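H127A/Y244A mutant of alginate lyase AlyC3 in complex with dimannuronate (Psychromonas sp., PDB 7C8F) is a PL7-family lyase that probably cleaves alginate by beta-elimination, here carrying two engineered substitutions and holding dimannuronate. Local coordinates at residues F20-V23 / L24-S27; D179-M182 / C183-D186. One frame throughout, in Å; residues are numbered along the deposited sequence.

Contact 1 of 2, residues F20-V23 / L24-S27; sequences FQHV and LTES
H22 and E26 meet one turn apart at the end of helix 18-25. CG of E26 lies over one face of the imidazole, offset toward its rim and 4.1 Å from the ring centroid, a CH-pi contact. The E26 chain bends at chi2 (-73°), and its carboxylate plane lies 18° from the ring plane. A water in the plane of the ring, at its edge, joins the two: it lies 2.8 Å from H22 NE2 and donates to E26 OE2. Two hydroxyls fold back onto backbone carbonyls. T25 OG1 donates to H22 O at 2.8 Å, and S27 OG donates to V23 O at 2.7 Å. E26 N reaches both carbonyls only weakly, so the hydroxyls supplement the last turn where the helix gives way to strand 27-31. That strand belongs to the larger sheet of the PL7 beta-jelly-roll. With an alanine at S27, V23 O would probably keep just the weak bond from E26 N within this turn. Further back, L24 N bonds to F20 O at 3.1 Å and T25 N to Q21 O. On the inner side L24 CD1 packs on F20 CB at 4.2 Å. Beyond the turn itself, V80 is touched by L24 and S27, and L258 and Y260 by V23.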
ATOM      1  N   PHE B  20      -5.683   4.144  34.785  1.00 18.68           N
ATOM      2  CA  PHE B  20      -5.972   3.350  33.595  1.00 18.21           C
ATOM      3  C   PHE B  20      -7.273   3.730  32.899  1.00 17.90           C
ATOM      4  O   PHE B  20      -7.533   3.250  31.786  1.00 16.30           O
ATOM      5  CB  PHE B  20      -6.010   1.858  33.940  1.00 16.84           C
ATOM      6  CG  PHE B  20      -4.780   1.377  34.674  1.00 16.74           C
ATOM      7  CD1 PHE B  20      -3.526   1.457  34.081  1.00 16.74           C
ATOM      8  CD2 PHE B  20      -4.873   0.857  35.958  1.00 19.16           C
ATOM      9  CE1 PHE B  20      -2.395   1.036  34.755  1.00 19.11           C
ATOM     10  CE2 PHE B  20      -3.744   0.435  36.638  1.00 20.29           C
ATOM     11  CZ  PHE B  20      -2.501   0.518  36.034  1.00 19.28           C
ATOM     12  N   GLN B  21      -8.086   4.594  33.497  1.00 18.85           N
ATOM     13  CA  GLN B  21      -9.422   4.808  32.960  1.00 18.39           C
ATOM     14  C   GLN B  21      -9.385   5.328  31.530  1.00 16.16           C
ATOM     15  O   GLN B  21     -10.166   4.883  30.685  1.00 17.38           O
ATOM     16  CB  GLN B  21     -10.220   5.728  33.883  1.00 22.03           C
ATOM     17  CG  GLN B  21     -10.765   4.945  35.071  1.00 25.74           C
ATOM     18  CD  GLN B  21     -11.241   5.813  36.207  1.00 34.70           C
ATOM     19  OE1 GLN B  21     -11.210   7.038  36.130  1.00 38.87           O
ATOM     20  NE2 GLN B  21     -11.682   5.174  37.280  1.00 29.19           N
ATOM     21  N   HIS B  22      -8.493   6.272  31.228  1.00 15.91           N
ATOM     22  CA  HIS B  22      -8.536   6.864  29.898  1.00 17.49           C
ATOM     23  C   HIS B  22      -8.179   5.851  28.816  1.00 17.05           C
ATOM     24  O   HIS B  22      -8.885   5.733  27.809  1.00 17.62           O
ATOM     25  CB  HIS B  22      -7.660   8.112  29.800  1.00 18.62           C
ATOM     26  CG  HIS B  22      -7.631   8.701  28.426  1.00 20.74           C
ATOM     27  ND1 HIS B  22      -6.571   8.520  27.565  1.00 18.53           N
ATOM     28  CD2 HIS B  22      -8.542   9.438  27.750  1.00 19.65           C
ATOM     29  CE1 HIS B  22      -6.822   9.137  26.423  1.00 20.67           C
ATOM     30  NE2 HIS B  22      -8.012   9.708  26.512  1.00 20.80           N
ATOM     31  N   VAL B  23      -7.076   5.115  28.983  1.00 16.32           N
ATOM     32  CA  VAL B  23      -6.729   4.155  27.937  1.00 16.40           C
ATOM     33  C   VAL B  23      -7.838   3.125  27.769  1.00 14.51           C
ATOM     34  O   VAL B  23      -8.132   2.690  26.655  1.00 14.64           O
ATOM     35  CB  VAL B  23      -5.345   3.507  28.169  1.00 14.12           C
ATOM     36  CG1 VAL B  23      -5.358   2.583  29.380  1.00 16.75           C
ATOM     37  CG2 VAL B  23      -4.902   2.752  26.902  1.00 14.58           C
ATOM     38  N   LEU B  24      -8.477   2.722  28.868  1.00 13.82           N
ATOM     39  CA  LEU B  24      -9.557   1.753  28.741  1.00 14.37           C
ATOM     40  C   LEU B  24     -10.724   2.314  27.921  1.00 14.51           C
ATOM     41  O   LEU B  24     -11.273   1.611  27.070  1.00 14.85           O
ATOM     42  CB  LEU B  24     -10.019   1.280  30.123  1.00 15.41           C
ATOM     43  CG  LEU B  24      -8.910   0.553  30.903  1.00 15.25           C
ATOM     44  CD1 LEU B  24      -9.469   0.156  32.281  1.00 19.56           C
ATOM     45  CD2 LEU B  24      -8.436  -0.666  30.155  1.00 17.38           C
ATOM     46  N   THR B  25     -11.101   3.561  28.111  1.00 14.56           N
ATOM     47  CA  THR B  25     -12.213   4.117  27.334  1.00 13.28           C
ATOM     48  C   THR B  25     -11.912   4.226  25.859  1.00 13.68           C
ATOM     49  O   THR B  25     -12.768   4.301  25.066  1.00 15.50           O
ATOM     50  CB  THR B  25     -12.656   5.511  27.818  1.00 14.17           C
ATOM     51  OG1 THR B  25     -11.594   6.448  27.728  1.00 15.96           O
ATOM     52  CG2 THR B  25     -13.158   5.449  29.229  1.00 21.30           C
ATOM     53  N   GLU B  26     -10.644   4.206  25.542  1.00 13.41           N
ATOM     54  CA  GLU B  26     -10.178   4.306  24.170  1.00 15.27           C
ATOM     55  C   GLU B  26      -9.927   2.960  23.506  1.00 13.64           C
ATOM     56  O   GLU B  26      -9.491   2.898  22.404  1.00 15.82           O
ATOM     57  CB  GLU B  26      -8.868   5.098  24.150  1.00 18.16           C
ATOM     58  CG  GLU B  26      -8.990   6.587  24.482  1.00 16.98           C
ATOM     59  CD  GLU B  26      -9.621   7.375  23.371  1.00 29.16           C
ATOM     60  OE1 GLU B  26      -9.187   7.224  22.248  1.00 31.67           O
ATOM     61  OE2 GLU B  26     -10.549   8.130  23.615  1.00 24.90           O
ATOM     62  N   SER B  27     -10.234   1.903  24.224  1.00 15.05           N
ATOM     63  CA  SER B  27      -9.936   0.565  23.780  1.00 15.10           C
ATOM     64  C   SER B  27     -10.999  -0.488  23.974  1.00 13.96           C
ATOM     65  O   SER B  27     -12.040  -0.230  24.489  1.00 14.57           O
ATOM     66  CB  SER B  27      -8.715   0.042  24.569  1.00 15.33           C
ATOM     67  OG  SER B  27      -7.647   0.936  24.609  1.00 15.25           O
TER
HETATM   68  O   HOH W   1      -9.443  10.662  24.284  1.00 38.47           O

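Contact 2 of 2, residues D179-M182 / C183-D186; sequences DKEM and CKAD
E181 and K184 cross at an angle on the surface, three residues apart, and join at their charged ends. CG of E181 stands anti to its own nitrogen (chi1 -175°), and the chain then bends at chi2 (74°), bringing the carboxylate round to the lysine. K184 runs out fully extended beyond CG. NZ of K184 is modelled 2.4 Å from E181 OE1. This is a salt bridge, but the distance is very short and its exact value is doubtful. The same doubt covers the close approach of the last carbons of the K184 chain to the carboxylate. Backbone bonds set the spacing. C183 N donates to K180 O at 3.0 Å, and K184 N donates to E181 O, also at 3.0 Å. Both bonds close a short 3-10 turn. M182 and C183 point away from the salt bridge. CG of M182 comes within 4.2 Å of C183 SG, and both side chains also touch V167 and N177. M182 packs on T135 of the second subunit as well. SG of C183 is tied to C169 by a disulfide, which fixes this loop ahead of helix 185-188. The covalent link therefore ties the turn back to an earlier part of the same loop, whereas the salt bridge is an exposed pairing within the turn and is likely to add less.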
ATOM      1  N   ASP B 179       9.871 -16.267  -0.777  1.00 26.48           N
ATOM      2  CA  ASP B 179      11.216 -16.761  -1.045  1.00 32.57           C
ATOM      3  C   ASP B 179      12.160 -15.685  -1.558  1.00 34.13           C
ATOM      4  O   ASP B 179      13.322 -15.988  -1.850  1.00 32.13           O
ATOM      5  CB  ASP B 179      11.170 -17.938  -2.031  1.00 33.97           C
ATOM      6  CG  ASP B 179      10.515 -19.168  -1.437  1.00 33.37           C
ATOM      7  OD1 ASP B 179      10.817 -19.492  -0.268  1.00 55.32           O
ATOM      8  OD2 ASP B 179       9.694 -19.804  -2.131  1.00 49.70           O
ATOM      9  N   LYS B 180      11.699 -14.445  -1.680  1.00 25.34           N
ATOM     10  CA  LYS B 180      12.519 -13.362  -2.192  1.00 22.67           C
ATOM     11  C   LYS B 180      13.353 -12.740  -1.073  1.00 22.12           C
ATOM     12  O   LYS B 180      13.059 -12.890   0.118  1.00 24.13           O
ATOM     13  CB  LYS B 180      11.633 -12.289  -2.833  1.00 26.42           C
ATOM     14  CG  LYS B 180      10.634 -12.814  -3.856  1.00 29.71           C
ATOM     15  CD  LYS B 180      11.306 -13.208  -5.154  1.00 65.60           C
ATOM     16  CE  LYS B 180      10.273 -13.524  -6.226  1.00 61.70           C
ATOM     17  NZ  LYS B 180       9.427 -12.342  -6.542  1.00 53.93           N
ATOM     18  N   GLU B 181      14.396 -12.011  -1.481  1.00 25.08           N
ATOM     19  CA  GLU B 181      15.292 -11.366  -0.527  1.00 25.47           C
ATOM     20  C   GLU B 181      14.528 -10.486   0.454  1.00 23.92           C
ATOM     21  O   GLU B 181      14.834 -10.465   1.651  1.00 23.26           O
ATOM     22  CB  GLU B 181      16.320 -10.526  -1.288  1.00 32.12           C
ATOM     23  CG  GLU B 181      17.391  -9.892  -0.422  1.00 38.23           C
ATOM     24  CD  GLU B 181      18.414 -10.898   0.065  1.00 72.63           C
ATOM     25  OE1 GLU B 181      18.397 -12.050  -0.420  1.00 54.14           O
ATOM     26  OE2 GLU B 181      19.236 -10.534   0.934  1.00 59.16           O
ATOM     27  N   MET B 182      13.550  -9.753  -0.035  1.00 24.19           N
ATOM     28  CA  MET B 182      12.765  -8.843   0.791  1.00 19.66           C
ATOM     29  C   MET B 182      11.990  -9.492   1.923  1.00 25.55           C
ATOM     30  O   MET B 182      11.539  -8.841   2.808  1.00 21.64           O
ATOM     31  CB  MET B 182      11.797  -8.052  -0.075  1.00 21.68           C
ATOM     32  CG  MET B 182      10.765  -8.925  -0.731  1.00 21.54           C
ATOM     33  SD  MET B 182       9.799  -7.978  -1.901  1.00 24.76           S
ATOM     34  CE  MET B 182       8.934  -9.291  -2.700  1.00 33.03           C
ATOM     35  N   CYS B 183      11.851 -10.787   1.870  1.00 18.03           N
ATOM     36  CA  CYS B 183      11.166 -11.527   2.917  1.00 18.00           C
ATOM     37  C   CYS B 183      12.104 -12.313   3.826  1.00 18.55           C
ATOM     38  O   CYS B 183      11.626 -12.997   4.734  1.00 20.93           O
ATOM     39  CB  CYS B 183      10.103 -12.448   2.313  1.00 17.77           C
ATOM     40  SG  CYS B 183       8.630 -11.521   1.775  1.00 20.36           S
ATOM     41  N   LYS B 184      13.411 -12.224   3.613  1.00 21.28           N
ATOM     42  CA  LYS B 184      14.344 -12.883   4.513  1.00 21.18           C
ATOM     43  C   LYS B 184      14.302 -12.228   5.888  1.00 26.28           C
ATOM     44  O   LYS B 184      14.108 -11.015   6.020  1.00 24.14           O
ATOM     45  CB  LYS B 184      15.762 -12.819   3.957  1.00 26.84           C
ATOM     46  CG  LYS B 184      15.972 -13.643   2.695  1.00 29.15           C
ATOM     47  CD  LYS B 184      17.402 -13.509   2.199  1.00 59.54           C
ATOM     48  CE  LYS B 184      17.683 -14.456   1.043  1.00 80.91           C
ATOM     49  NZ  LYS B 184      19.041 -14.238   0.471  1.00 54.03           N
ATOM     50  N   ALA B 185      14.517 -13.045   6.921  1.00 23.82           N
ATOM     51  CA  ALA B 185      14.335 -12.568   8.287  1.00 24.76           C
ATOM     52  C   ALA B 185      15.196 -11.346   8.575  1.00 23.18           C
ATOM     53  O   ALA B 185      14.756 -10.425   9.273  1.00 28.14           O
ATOM     54  CB  ALA B 185      14.622 -13.692   9.283  1.00 27.08           C
ATOM     55  N   ASP B 186      16.393 -11.330   8.025  1.00 24.83           N
ATOM     56  CA  ASP B 186      17.285 -10.218   8.263  1.00 23.04           C
ATOM     57  C   ASP B 186      17.121  -9.005   7.395  1.00 26.35           C
ATOM     58  O   ASP B 186      17.777  -8.051   7.585  1.00 30.26           O
ATOM     59  CB  ASP B 186      18.754 -10.649   8.444  1.00 33.16           C
ATOM     60  CG  ASP B 186      19.396 -11.132   7.188  1.00101.60           C
ATOM     61  OD1 ASP B 186      18.739 -11.231   6.147  1.00 90.81           O
ATOM     62  OD2 ASP B 186      20.613 -11.440   7.238  1.00104.83           O
TER

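Overall arrangement
Both contacts are local turns, but they sit on opposite sides of the chain's centre, with their own centres 38 Å apart. Contact 1 is partly buried. It closes helix 18-25 and leads into strand 27-31, and its apolar side chains pack on strands of both large sheets. Contact 2 is a surface contact in the loop after strand 157-163, running into the start of helix 185-188. It reaches the second subunit, and its cysteine side chain is about 10 Å from the bound mannuronate. The two share no helix or strand. Hydroxyl-to-carbonyl bonds and a water-linked histidine and glutamate mark contact 1. A direct salt bridge and a disulfide mark contact 2.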